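Local coordinates for probable branched-chain-amino-acid aminotransferase (Thermotoga maritima MSB8, PDB 3CSW), which probably catalyses the pyridoxal-phosphate-dependent transfer of the amino group of leucine, isoleucine or valine to 2-oxoglutarate, at the interface of chains A and B and the interface of chains A and C. Numbering follows the deposited sequence. Chains: chain A/B/C, Putative branched-chain-amino-acid aminotransferase.

Contact 1: the interface of chains A and B. Residues chain A 133-136, 139, 151, 170; chain B 135-136, 138-139.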
loop_
_atom_site.group_PDB
_atom_site.type_symbol
_atom_site.label_atom_id
_atom_site.label_comp_id
_atom_site.label_asym_id
_atom_site.label_seq_id
_atom_site.Cartn_x
_atom_site.Cartn_y
_atom_site.Cartn_z
ATOM N N ARG A 133 -8.229 9.635 1.536
ATOM C CA ARG A 133 -8.280 8.490 0.641
ATOM C C ARG A 133 -9.329 7.518 1.131
ATOM O O ARG A 133 -9.535 7.364 2.322
ATOM C CB ARG A 133 -6.940 7.767 0.512
ATOM C CG ARG A 133 -5.799 8.581 -0.035
ATOM C CD ARG A 133 -6.064 9.037 -1.452
ATOM N NE ARG A 133 -4.952 9.868 -1.904
ATOM C CZ ARG A 133 -3.913 9.470 -2.635
ATOM N NH1 ARG A 133 -3.795 8.219 -3.091
ATOM N NH2 ARG A 133 -2.956 10.355 -2.920
ATOM N N ARG A 134 -10.003 6.877 0.187
ATOM C CA ARG A 134 -11.004 5.854 0.480
ATOM C C ARG A 134 -10.355 4.690 1.236
ATOM O O ARG A 134 -9.272 4.247 0.869
ATOM C CB ARG A 134 -11.618 5.364 -0.823
ATOM C CG ARG A 134 -12.893 4.546 -0.684
ATOM C CD ARG A 134 -14.063 5.471 -0.445
ATOM N NE ARG A 134 -15.342 4.835 -0.720
ATOM C CZ ARG A 134 -16.250 4.461 0.180
ATOM N NH1 ARG A 134 -16.062 4.617 1.475
ATOM N NH2 ARG A 134 -17.388 3.922 -0.237
ATOM N N ILE A 135 -11.027 4.200 2.294
ATOM C CA ILE A 135 -10.487 3.117 3.114
ATOM C C ILE A 135 -10.444 1.862 2.250
ATOM O O ILE A 135 -11.440 1.551 1.560
ATOM C CB ILE A 135 -11.335 2.830 4.403
ATOM C CG1 ILE A 135 -11.355 4.047 5.332
ATOM C CG2 ILE A 135 -10.798 1.570 5.122
ATOM C CD1 ILE A 135 -12.329 3.898 6.566
ATOM N N PRO A 136 -9.299 1.152 2.260
ATOM C CA PRO A 136 -9.176 -0.030 1.409
ATOM C C PRO A 136 -9.907 -1.229 2.011
ATOM O O PRO A 136 -10.152 -1.258 3.213
ATOM C CB PRO A 136 -7.652 -0.264 1.357
ATOM C CG PRO A 136 -7.164 0.216 2.665
ATOM C CD PRO A 136 -8.056 1.405 3.014
ATOM N N SER A 139 -9.117 -3.068 5.350
ATOM C CA SER A 139 -9.499 -2.348 6.576
ATOM C C SER A 139 -11.015 -2.263 6.823
ATOM O O SER A 139 -11.468 -2.213 7.971
ATOM C CB SER A 139 -8.936 -0.922 6.507
ATOM O OG SER A 139 -7.528 -0.914 6.571
ATOM N N ASP A 151 -13.614 7.738 6.531
ATOM C CA ASP A 151 -13.280 8.335 5.221
ATOM C C ASP A 151 -14.402 9.291 4.766
ATOM O O ASP A 151 -14.141 10.437 4.399
ATOM C CB ASP A 151 -12.914 7.303 4.122
ATOM C CG ASP A 151 -13.897 6.121 3.998
ATOM O OD1 ASP A 151 -14.848 5.980 4.810
ATOM O OD2 ASP A 151 -13.674 5.294 3.077
ATOM N N LEU A 170 -6.057 4.406 -2.355
ATOM C CA LEU A 170 -4.674 4.521 -1.915
ATOM C C LEU A 170 -3.678 4.633 -3.046
ATOM O O LEU A 170 -2.617 5.160 -2.828
ATOM C CB LEU A 170 -4.242 3.345 -1.030
ATOM C CG LEU A 170 -4.747 3.244 0.410
ATOM C CD1 LEU A 170 -4.018 2.059 1.101
ATOM C CD2 LEU A 170 -4.587 4.571 1.173
ATOM N N ILE B 135 -6.749 1.171 9.779
ATOM C CA ILE B 135 -7.034 2.093 8.670
ATOM C C ILE B 135 -5.764 2.860 8.358
ATOM O O ILE B 135 -5.115 3.381 9.255
ATOM C CB ILE B 135 -8.228 3.067 9.022
ATOM C CG1 ILE B 135 -9.548 2.296 9.118
ATOM C CG2 ILE B 135 -8.355 4.205 8.056
ATOM C CD1 ILE B 135 -10.625 3.056 9.878
ATOM N N PRO B 136 -5.397 2.945 7.076
ATOM C CA PRO B 136 -4.186 3.689 6.776
ATOM C C PRO B 136 -4.288 5.196 7.095
ATOM O O PRO B 136 -5.381 5.773 7.058
ATOM C CB PRO B 136 -4.034 3.513 5.271
ATOM C CG PRO B 136 -5.414 3.245 4.768
ATOM C CD PRO B 136 -6.055 2.440 5.858
ATOM N N LEU B 138 -3.411 7.678 5.332
ATOM C CA LEU B 138 -3.960 8.446 4.216
ATOM C C LEU B 138 -5.500 8.549 4.261
ATOM O O LEU B 138 -6.075 9.405 3.601
ATOM C CB LEU B 138 -3.431 7.914 2.871
ATOM C CG LEU B 138 -1.991 8.290 2.431
ATOM C CD1 LEU B 138 -1.468 7.497 1.194
ATOM C CD2 LEU B 138 -1.888 9.781 2.113
ATOM N N SER B 139 -6.149 7.741 5.112
ATOM C CA SER B 139 -7.612 7.699 5.220
ATOM C C SER B 139 -8.137 8.273 6.539
ATOM O O SER B 139 -9.197 8.880 6.559
ATOM C CB SER B 139 -8.130 6.249 5.105
ATOM O OG SER B 139 -7.897 5.681 3.857
#
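Two copies of one loop meet here across a two-fold axis, in an interface between two copies of the protein that probably helps to hold a dimer, as is usual for class-IV aminotransferases; A:Arg133, A:Ile135 and A:Pro136 touch B:Pro136, B:Leu138 and B:Ser139 near the axis. The backbone of A:Arg133 is gripped at both ends. Its N-H donates an almost straight bond to B:Leu138 O at 3.0 Å (170° at H), while its carbonyl O accepts from B:Ser139 OG at 2.8 Å, the hydroxyl standing above the carbonyl plane. B:Ser139 OG lies beside its own backbone N (chi1 -65°), which turns the hydroxyl to that carbonyl. At the axis the two prolines meet tip to tip, with A:Pro136 CD 3.6 Å from B:Pro136 CD. A:Ile135 CD1 touches B:Ile135 CD1 at 3.8 Å. A:Leu170 CD2 covers B:Pro136 CG and B:Leu138 CB, and the aliphatic part of A:Arg133 runs alongside B:Leu138. A second shell probably steadies the chain A loop: A:Asp151 OD2 accepts from A:Ile135 N and from A:Arg134 NH1, each 3.0 Å away, on opposite faces of the carboxylate. The loop 133-139 follows strand 125-129, and helix 150-156 supplies A:Asp151 close to its start.

Contact 2: the interface of chains A and C. Residues chain A 133, 168, 226-227, 230; chain C 133, 168, 226-227, 230.
A:Trp227 and C:Trp227, with A:Phe230 and C:Phe230, bury more surface than their neighbours in this two-fold patch, and each tryptophan packs against the phenylalanine of the opposite chain. The CB of each tryptophan lies over a face of the opposite phenyl ring, offset toward CE1: A:Phe230 CE1 lies 3.4 Å from C:Trp227 CB, and A:Trp227 CB meets C:Phe230 CE1 at 3.5 Å. In both tryptophans CG sits between the backbone N and the carbonyl carbon (chi1 62° in A:Trp227), which sends the six-membered part of the indole away from the phenylalanines and toward the leucine of the other subunit. There the contact is tip to tip, C:Trp227 CZ3 reaching A:Leu168 CD1 at 3.4 Å. Beyond it the guanidinium of A:Arg133 approaches the same indole, A:Arg133 NH2 lying 4.2 Å from C:Trp227 CH2 with the two planes 62° apart, a loose contact at the outer end of the ring. The valines fill the middle. A:Val226 and C:Val226 slide past each other in opposite directions with their CG1 methyls 3.5 Å apart, and each CG1 also touches CE3 of the facing indole. No polar atom of one chain comes within bonding reach of the other in this patch, whose cohesion is therefore apolar packing and shape. The patch joins A to C in the deposited assembly of four chains and may help hold a tetramer, although the structure alone does not show that this is the form in solution.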
loop_
_atom_site.group_PDB
_atom_site.type_symbol
_atom_site.label_atom_id
_atom_site.label_comp_id
_atom_site.label_asym_id
_atom_site.label_seq_id
_atom_site.Cartn_x
_atom_site.Cartn_y
_atom_site.Cartn_z
ATOM N N ARG A 133 -8.229 9.635 1.536
ATOM C CA ARG A 133 -8.280 8.490 0.641
ATOM C C ARG A 133 -9.329 7.518 1.131
ATOM O O ARG A 133 -9.535 7.364 2.322
ATOM C CB ARG A 133 -6.940 7.767 0.512
ATOM C CG ARG A 133 -5.799 8.581 -0.035
ATOM C CD ARG A 133 -6.064 9.037 -1.452
ATOM N NE ARG A 133 -4.952 9.868 -1.904
ATOM C CZ ARG A 133 -3.913 9.470 -2.635
ATOM N NH1 ARG A 133 -3.795 8.219 -3.091
ATOM N NH2 ARG A 133 -2.956 10.355 -2.920
ATOM N N LEU A 168 -9.957 9.578 -3.815
ATOM C CA LEU A 168 -9.125 8.663 -4.545
ATOM C C LEU A 168 -8.824 7.496 -3.616
ATOM O O LEU A 168 -8.869 7.637 -2.386
ATOM C CB LEU A 168 -7.794 9.318 -4.950
ATOM C CG LEU A 168 -7.856 10.686 -5.633
ATOM C CD1 LEU A 168 -6.473 11.134 -5.994
ATOM C CD2 LEU A 168 -8.776 10.656 -6.817
ATOM N N VAL A 226 -6.524 9.193 -11.414
ATOM C CA VAL A 226 -6.932 10.592 -11.160
ATOM C C VAL A 226 -6.671 11.574 -12.326
ATOM O O VAL A 226 -7.526 12.409 -12.636
ATOM C CB VAL A 226 -6.357 11.147 -9.846
ATOM C CG1 VAL A 226 -4.811 11.046 -9.803
ATOM C CG2 VAL A 226 -6.916 12.583 -9.568
ATOM N N TRP A 227 -5.513 11.468 -12.969
ATOM C CA TRP A 227 -5.149 12.376 -14.075
ATOM C C TRP A 227 -6.065 12.315 -15.329
ATOM O O TRP A 227 -6.126 13.264 -16.103
ATOM C CB TRP A 227 -3.683 12.185 -14.449
ATOM C CG TRP A 227 -3.306 10.823 -14.951
ATOM C CD1 TRP A 227 -3.326 10.386 -16.254
ATOM C CD2 TRP A 227 -2.798 9.733 -14.174
ATOM N NE1 TRP A 227 -2.897 9.078 -16.321
ATOM C CE2 TRP A 227 -2.560 8.656 -15.063
ATOM C CE3 TRP A 227 -2.518 9.557 -12.813
ATOM C CZ2 TRP A 227 -2.038 7.428 -14.631
ATOM C CZ3 TRP A 227 -2.016 8.326 -12.379
ATOM C CH2 TRP A 227 -1.776 7.281 -13.285
ATOM N N PHE A 230 -8.565 15.054 -15.378
ATOM C CA PHE A 230 -8.014 16.331 -15.842
ATOM C C PHE A 230 -7.843 16.375 -17.357
ATOM O O PHE A 230 -7.611 17.440 -17.919
ATOM C CB PHE A 230 -6.719 16.673 -15.104
ATOM C CG PHE A 230 -6.933 17.001 -13.645
ATOM C CD1 PHE A 230 -7.020 15.996 -12.694
ATOM C CD2 PHE A 230 -7.041 18.321 -13.218
ATOM C CE1 PHE A 230 -7.239 16.290 -11.332
ATOM C CE2 PHE A 230 -7.249 18.622 -11.851
ATOM C CZ PHE A 230 -7.345 17.607 -10.916
ATOM N N ARG C 133 4.946 2.163 -11.546
ATOM C CA ARG C 133 5.120 2.847 -10.268
ATOM C C ARG C 133 6.512 2.561 -9.692
ATOM O O ARG C 133 7.022 1.449 -9.758
ATOM C CB ARG C 133 4.034 2.453 -9.261
ATOM C CG ARG C 133 2.592 2.806 -9.670
ATOM C CD ARG C 133 2.394 4.274 -10.040
ATOM N NE ARG C 133 1.014 4.471 -10.428
ATOM C CZ ARG C 133 0.007 4.732 -9.594
ATOM N NH1 ARG C 133 0.196 4.897 -8.298
ATOM N NH2 ARG C 133 -1.222 4.796 -10.064
ATOM N N LEU C 168 5.430 7.793 -10.949
ATOM C CA LEU C 168 4.761 8.092 -9.716
ATOM C C LEU C 168 5.076 6.983 -8.707
ATOM O O LEU C 168 5.423 5.866 -9.075
ATOM C CB LEU C 168 3.225 8.129 -9.949
ATOM C CG LEU C 168 2.697 8.966 -11.106
ATOM C CD1 LEU C 168 1.187 8.877 -11.147
ATOM C CD2 LEU C 168 3.205 10.432 -11.007
ATOM N N VAL C 226 0.297 13.917 -8.446
ATOM C CA VAL C 226 0.301 13.910 -9.914
ATOM C C VAL C 226 -0.587 14.995 -10.555
ATOM O O VAL C 226 -0.173 15.676 -11.488
ATOM C CB VAL C 226 -0.005 12.510 -10.514
ATOM C CG1 VAL C 226 -1.393 11.955 -10.105
ATOM C CG2 VAL C 226 0.137 12.556 -12.039
ATOM N N TRP C 227 -1.789 15.182 -10.040
ATOM C CA TRP C 227 -2.700 16.160 -10.619
ATOM C C TRP C 227 -2.170 17.607 -10.587
ATOM O O TRP C 227 -2.541 18.411 -11.427
ATOM C CB TRP C 227 -4.080 16.046 -9.983
ATOM C CG TRP C 227 -4.149 16.235 -8.509
ATOM C CD1 TRP C 227 -4.376 17.415 -7.836
ATOM C CD2 TRP C 227 -4.035 15.226 -7.522
ATOM N NE1 TRP C 227 -4.384 17.186 -6.494
ATOM C CE2 TRP C 227 -4.185 15.852 -6.267
ATOM C CE3 TRP C 227 -3.790 13.847 -7.565
ATOM C CZ2 TRP C 227 -4.126 15.138 -5.058
ATOM C CZ3 TRP C 227 -3.717 13.138 -6.362
ATOM C CH2 TRP C 227 -3.897 13.790 -5.123
ATOM N N PHE C 230 -0.784 18.703 -13.814
ATOM C CA PHE C 230 -1.806 19.079 -14.776
ATOM C C PHE C 230 -2.368 20.478 -14.552
ATOM O O PHE C 230 -3.011 21.025 -15.442
ATOM C CB PHE C 230 -2.932 18.019 -14.837
ATOM C CG PHE C 230 -2.507 16.758 -15.530
ATOM C CD1 PHE C 230 -1.850 15.756 -14.832
ATOM C CD2 PHE C 230 -2.712 16.596 -16.892
ATOM C CE1 PHE C 230 -1.423 14.600 -15.473
ATOM C CE2 PHE C 230 -2.291 15.448 -17.546
ATOM C CZ PHE C 230 -1.647 14.445 -16.839
#

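Contact 3: the interface of chains A and B. Residues chain A 99, 101, 110, 112; chain B 31, 35, 38.
Helix 31-37 of chain B lies against the sheet of chain A in what is probably the dimer of this class-IV aminotransferase, and B:Glu35 on that helix reaches strand 96-102, where A:Lys99 and A:Tyr101 receive it. One carboxylate oxygen takes both partners. A:Lys99 NZ makes a salt bridge and hydrogen bond to B:Glu35 OE2 at 3.2 Å, coming from above the carboxylate plane, whereas the phenol A:Tyr101 OH donates to B:Glu35 OE2 at 3.1 Å on its anti side, 18° out of plane. The two donors thus grip OE2 from different directions, and the lysine would be expected to stabilise a negative charge there. Beyond CG the glutamate is extended (chi2 167°), which carries its carboxylate across the tyrosine ring's hydroxyl end; ring and carboxylate planes stand 71° apart. The stem follows closely, B:Glu35 CG lying 3.4 Å from A:Tyr101 OH. On one face of the tyrosine ring B:Leu38 CD1 rests 3.8 Å above the plane, shifted toward the rim near CD1 and CE1. Within chain A, the CG2 methyl of A:Val112 abuts the edge of the same ring. That methyl also points at the helix: the phenyl ring of B:Phe31 comes tip to tip with it, B:Phe31 CZ being 3.6 Å from A:Val112 CG2. A:Leu110 CD2, on the same strand 109-115, touches B:Phe31 CE1 more loosely at 4.0 Å.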
loop_
_atom_site.group_PDB
_atom_site.type_symbol
_atom_site.label_atom_id
_atom_site.label_comp_id
_atom_site.label_asym_id
_atom_site.label_seq_id
_atom_site.Cartn_x
_atom_site.Cartn_y
_atom_site.Cartn_z
ATOM N N LYS A 99 -34.313 9.056 4.856
ATOM C CA LYS A 99 -33.138 8.383 5.419
ATOM C C LYS A 99 -33.648 7.253 6.289
ATOM O O LYS A 99 -34.588 7.458 7.047
ATOM C CB LYS A 99 -32.299 9.323 6.286
ATOM C CG LYS A 99 -31.772 10.559 5.584
ATOM C CD LYS A 99 -31.306 11.625 6.599
ATOM C CE LYS A 99 -31.622 13.070 6.115
ATOM N NZ LYS A 99 -31.734 14.049 7.244
ATOM N N TYR A 101 -32.294 4.369 9.063
ATOM C CA TYR A 101 -31.200 3.948 9.919
ATOM C C TYR A 101 -31.524 2.642 10.600
ATOM O O TYR A 101 -32.611 2.491 11.156
ATOM C CB TYR A 101 -30.939 4.988 10.998
ATOM C CG TYR A 101 -30.536 6.364 10.499
ATOM C CD1 TYR A 101 -29.235 6.641 10.127
ATOM C CD2 TYR A 101 -31.454 7.409 10.468
ATOM C CE1 TYR A 101 -28.865 7.920 9.705
ATOM C CE2 TYR A 101 -31.102 8.676 10.042
ATOM C CZ TYR A 101 -29.809 8.927 9.668
ATOM O OH TYR A 101 -29.475 10.186 9.260
ATOM N N LEU A 110 -35.215 3.486 12.104
ATOM C CA LEU A 110 -35.688 4.867 12.168
ATOM C C LEU A 110 -35.765 5.427 10.764
ATOM O O LEU A 110 -34.778 5.382 10.032
ATOM C CB LEU A 110 -34.748 5.737 13.002
ATOM C CG LEU A 110 -34.922 7.265 12.993
ATOM C CD1 LEU A 110 -36.184 7.659 13.709
ATOM C CD2 LEU A 110 -33.706 7.918 13.639
ATOM N N VAL A 112 -36.574 8.913 8.505
ATOM C CA VAL A 112 -36.661 10.368 8.610
ATOM C C VAL A 112 -37.137 10.878 7.250
ATOM O O VAL A 112 -36.506 10.608 6.231
ATOM C CB VAL A 112 -35.303 11.035 8.995
ATOM C CG1 VAL A 112 -35.488 12.523 9.258
ATOM C CG2 VAL A 112 -34.681 10.371 10.209
ATOM N N PHE B 31 -33.455 16.072 18.274
ATOM C CA PHE B 31 -33.388 15.051 17.239
ATOM C C PHE B 31 -32.208 15.233 16.295
ATOM O O PHE B 31 -31.544 14.268 15.945
ATOM C CB PHE B 31 -34.665 14.965 16.415
ATOM C CG PHE B 31 -34.568 13.968 15.312
ATOM C CD1 PHE B 31 -34.654 12.614 15.586
ATOM C CD2 PHE B 31 -34.310 14.370 14.017
ATOM C CE1 PHE B 31 -34.516 11.681 14.576
ATOM C CE2 PHE B 31 -34.187 13.450 13.013
ATOM C CZ PHE B 31 -34.286 12.104 13.291
ATOM N N GLU B 35 -29.047 12.659 15.389
ATOM C CA GLU B 35 -28.688 12.312 14.022
ATOM C C GLU B 35 -27.202 12.583 13.777
ATOM O O GLU B 35 -26.493 11.770 13.184
ATOM C CB GLU B 35 -29.568 13.115 13.043
ATOM C CG GLU B 35 -29.923 12.384 11.766
ATOM C CD GLU B 35 -31.037 13.057 10.955
ATOM O OE1 GLU B 35 -31.422 14.212 11.264
ATOM O OE2 GLU B 35 -31.516 12.405 9.993
ATOM N N LEU B 38 -24.612 10.195 15.466
ATOM C CA LEU B 38 -24.380 8.942 14.731
ATOM C C LEU B 38 -23.090 8.928 13.902
ATOM O O LEU B 38 -22.623 7.864 13.508
ATOM C CB LEU B 38 -25.576 8.621 13.822
ATOM C CG LEU B 38 -26.926 8.396 14.509
ATOM C CD1 LEU B 38 -28.056 8.061 13.485
ATOM C CD2 LEU B 38 -26.771 7.321 15.579
#

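Contact 4: the interface of chains A and B. Residues chain A 26-27, 29, 34, 110; chain B 29, 31, 34.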
loop_
_atom_site.group_PDB
_atom_site.type_symbol
_atom_site.label_atom_id
_atom_site.label_comp_id
_atom_site.label_asym_id
_atom_site.label_seq_id
_atom_site.Cartn_x
_atom_site.Cartn_y
_atom_site.Cartn_z
ATOM N N GLU A 26 -37.992 16.238 19.168
ATOM C CA GLU A 26 -37.293 15.482 20.197
ATOM C C GLU A 26 -37.346 14.010 19.833
ATOM O O GLU A 26 -38.245 13.579 19.101
ATOM C CB GLU A 26 -37.989 15.659 21.553
ATOM C CG GLU A 26 -38.102 17.100 22.051
ATOM C CD GLU A 26 -36.768 17.675 22.506
ATOM O OE1 GLU A 26 -36.069 17.006 23.305
ATOM O OE2 GLU A 26 -36.428 18.803 22.076
ATOM N N ILE A 27 -36.387 13.244 20.348
ATOM C CA ILE A 27 -36.422 11.787 20.229
ATOM C C ILE A 27 -36.143 11.191 21.608
ATOM O O ILE A 27 -35.253 11.655 22.320
ATOM C CB ILE A 27 -35.440 11.247 19.139
ATOM C CG1 ILE A 27 -35.780 9.796 18.760
ATOM C CG2 ILE A 27 -33.982 11.398 19.583
ATOM C CD1 ILE A 27 -34.979 9.265 17.585
ATOM N N LEU A 29 -35.118 7.763 23.431
ATOM C CA LEU A 29 -34.572 6.433 23.232
ATOM C C LEU A 29 -33.879 5.934 24.490
ATOM O O LEU A 29 -33.500 6.718 25.353
ATOM C CB LEU A 29 -33.645 6.405 22.009
ATOM C CG LEU A 29 -32.350 7.218 21.975
ATOM C CD1 LEU A 29 -31.618 6.870 20.697
ATOM C CD2 LEU A 29 -32.592 8.708 22.059
ATOM N N PHE A 34 -28.534 4.696 22.686
ATOM C CA PHE A 34 -27.818 5.900 22.296
ATOM C C PHE A 34 -26.302 5.718 22.408
ATOM O O PHE A 34 -25.564 6.103 21.498
ATOM C CB PHE A 34 -28.267 7.105 23.134
ATOM C CG PHE A 34 -27.470 8.367 22.880
ATOM C CD1 PHE A 34 -27.511 8.996 21.651
ATOM C CD2 PHE A 34 -26.700 8.933 23.878
ATOM C CE1 PHE A 34 -26.787 10.154 21.424
ATOM C CE2 PHE A 34 -25.978 10.083 23.655
ATOM C CZ PHE A 34 -26.022 10.698 22.425
ATOM N N LEU A 110 -35.215 3.486 12.104
ATOM C CA LEU A 110 -35.688 4.867 12.168
ATOM C C LEU A 110 -35.765 5.427 10.764
ATOM O O LEU A 110 -34.778 5.382 10.032
ATOM C CB LEU A 110 -34.748 5.737 13.002
ATOM C CG LEU A 110 -34.922 7.265 12.993
ATOM C CD1 LEU A 110 -36.184 7.659 13.709
ATOM C CD2 LEU A 110 -33.706 7.918 13.639
ATOM N N LEU B 29 -33.343 13.599 23.464
ATOM C CA LEU B 29 -32.327 14.393 22.796
ATOM C C LEU B 29 -32.962 15.250 21.752
ATOM O O LEU B 29 -33.987 14.878 21.177
ATOM C CB LEU B 29 -31.322 13.496 22.060
ATOM C CG LEU B 29 -30.461 12.533 22.854
ATOM C CD1 LEU B 29 -29.837 11.532 21.900
ATOM C CD2 LEU B 29 -29.410 13.313 23.625
ATOM N N PHE B 31 -33.455 16.072 18.274
ATOM C CA PHE B 31 -33.388 15.051 17.239
ATOM C C PHE B 31 -32.208 15.233 16.295
ATOM O O PHE B 31 -31.544 14.268 15.945
ATOM C CB PHE B 31 -34.665 14.965 16.415
ATOM C CG PHE B 31 -34.568 13.968 15.312
ATOM C CD1 PHE B 31 -34.654 12.614 15.586
ATOM C CD2 PHE B 31 -34.310 14.370 14.017
ATOM C CE1 PHE B 31 -34.516 11.681 14.576
ATOM C CE2 PHE B 31 -34.187 13.450 13.013
ATOM C CZ PHE B 31 -34.286 12.104 13.291
ATOM N N PHE B 34 -29.052 14.073 17.841
ATOM C CA PHE B 34 -28.993 12.609 17.798
ATOM C C PHE B 34 -28.468 12.118 16.450
ATOM O O PHE B 34 -27.570 11.281 16.389
ATOM C CB PHE B 34 -30.364 11.982 18.087
ATOM C CG PHE B 34 -30.407 10.495 17.850
ATOM C CD1 PHE B 34 -29.686 9.627 18.664
ATOM C CD2 PHE B 34 -31.144 9.963 16.802
ATOM C CE1 PHE B 34 -29.710 8.250 18.443
ATOM C CE2 PHE B 34 -31.180 8.587 16.587
ATOM C CZ PHE B 34 -30.460 7.735 17.411
#
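An antiparallel beta bridge between the 26-30 strands of the two subunits sets A:Ile27 opposite B:Leu29 in this class-IV aminotransferase, and the side chains around it interlock with the phenylalanines of helix 31-37. Two backbone bonds form the bridge, A:Ile27 N to B:Leu29 O and B:Leu29 N to A:Ile27 O, both 3.0 Å. Each leucine lays a methyl against the opposite phenylalanine. B:Leu29 CD1 sits over the face of the A:Phe34 ring, 3.8 Å from its centroid, in a CH-pi contact. Its counterpart A:Leu29 sets CD1 above the B:Phe34 ring, offset toward its rim, 3.3 Å from B:Phe34 CE1. The two leucines differ in their first torsion: in A:Leu29 CG lies between the backbone N and the carbonyl carbon (chi1 64°), in B:Leu29 beside the backbone N and anti to the carbonyl carbon (chi1 -63°), which gives the two-fold mates different routes to the facing phenylalanine. Those phenylalanines slide past each other in opposite directions, A:Phe34 CD1 meeting B:Phe34 CD1 at 3.7 Å, and each ring has an atom of the other at its edge, in plane. A:Ile27 lies across both rings of the chain B helix: CB faces the edge of B:Phe31, A:Ile27 CD1 is 3.9 Å from B:Phe31 CE1, and A:Ile27 CG2 reaches B:Phe34 CB at 4.0 Å. From strand 109-115, A:Leu110 CD2 comes to the B:Phe34 edge in the plane of the ring, 3.9 Å from B:Phe34 CE2.

Contacts 1, 3 and 4 belong to one interface, that of chains A and B, while contact 2 joins A to C. Contacts 3 and 4 are neighbours, their C-alpha centres about 8 Å apart, and share A:Leu110 and B:Phe31, with helix 31-37 of chain B serving both. Contact 1 lies about 26 Å from contact 3 and 30 Å from contact 4, so the A-B pairing is held at well-separated places. Contact 2 is about 16 Å from contact 1, and A:Arg133 takes part in both: one residue borders two different partner chains, which may couple the two pairings within the deposited tetramer.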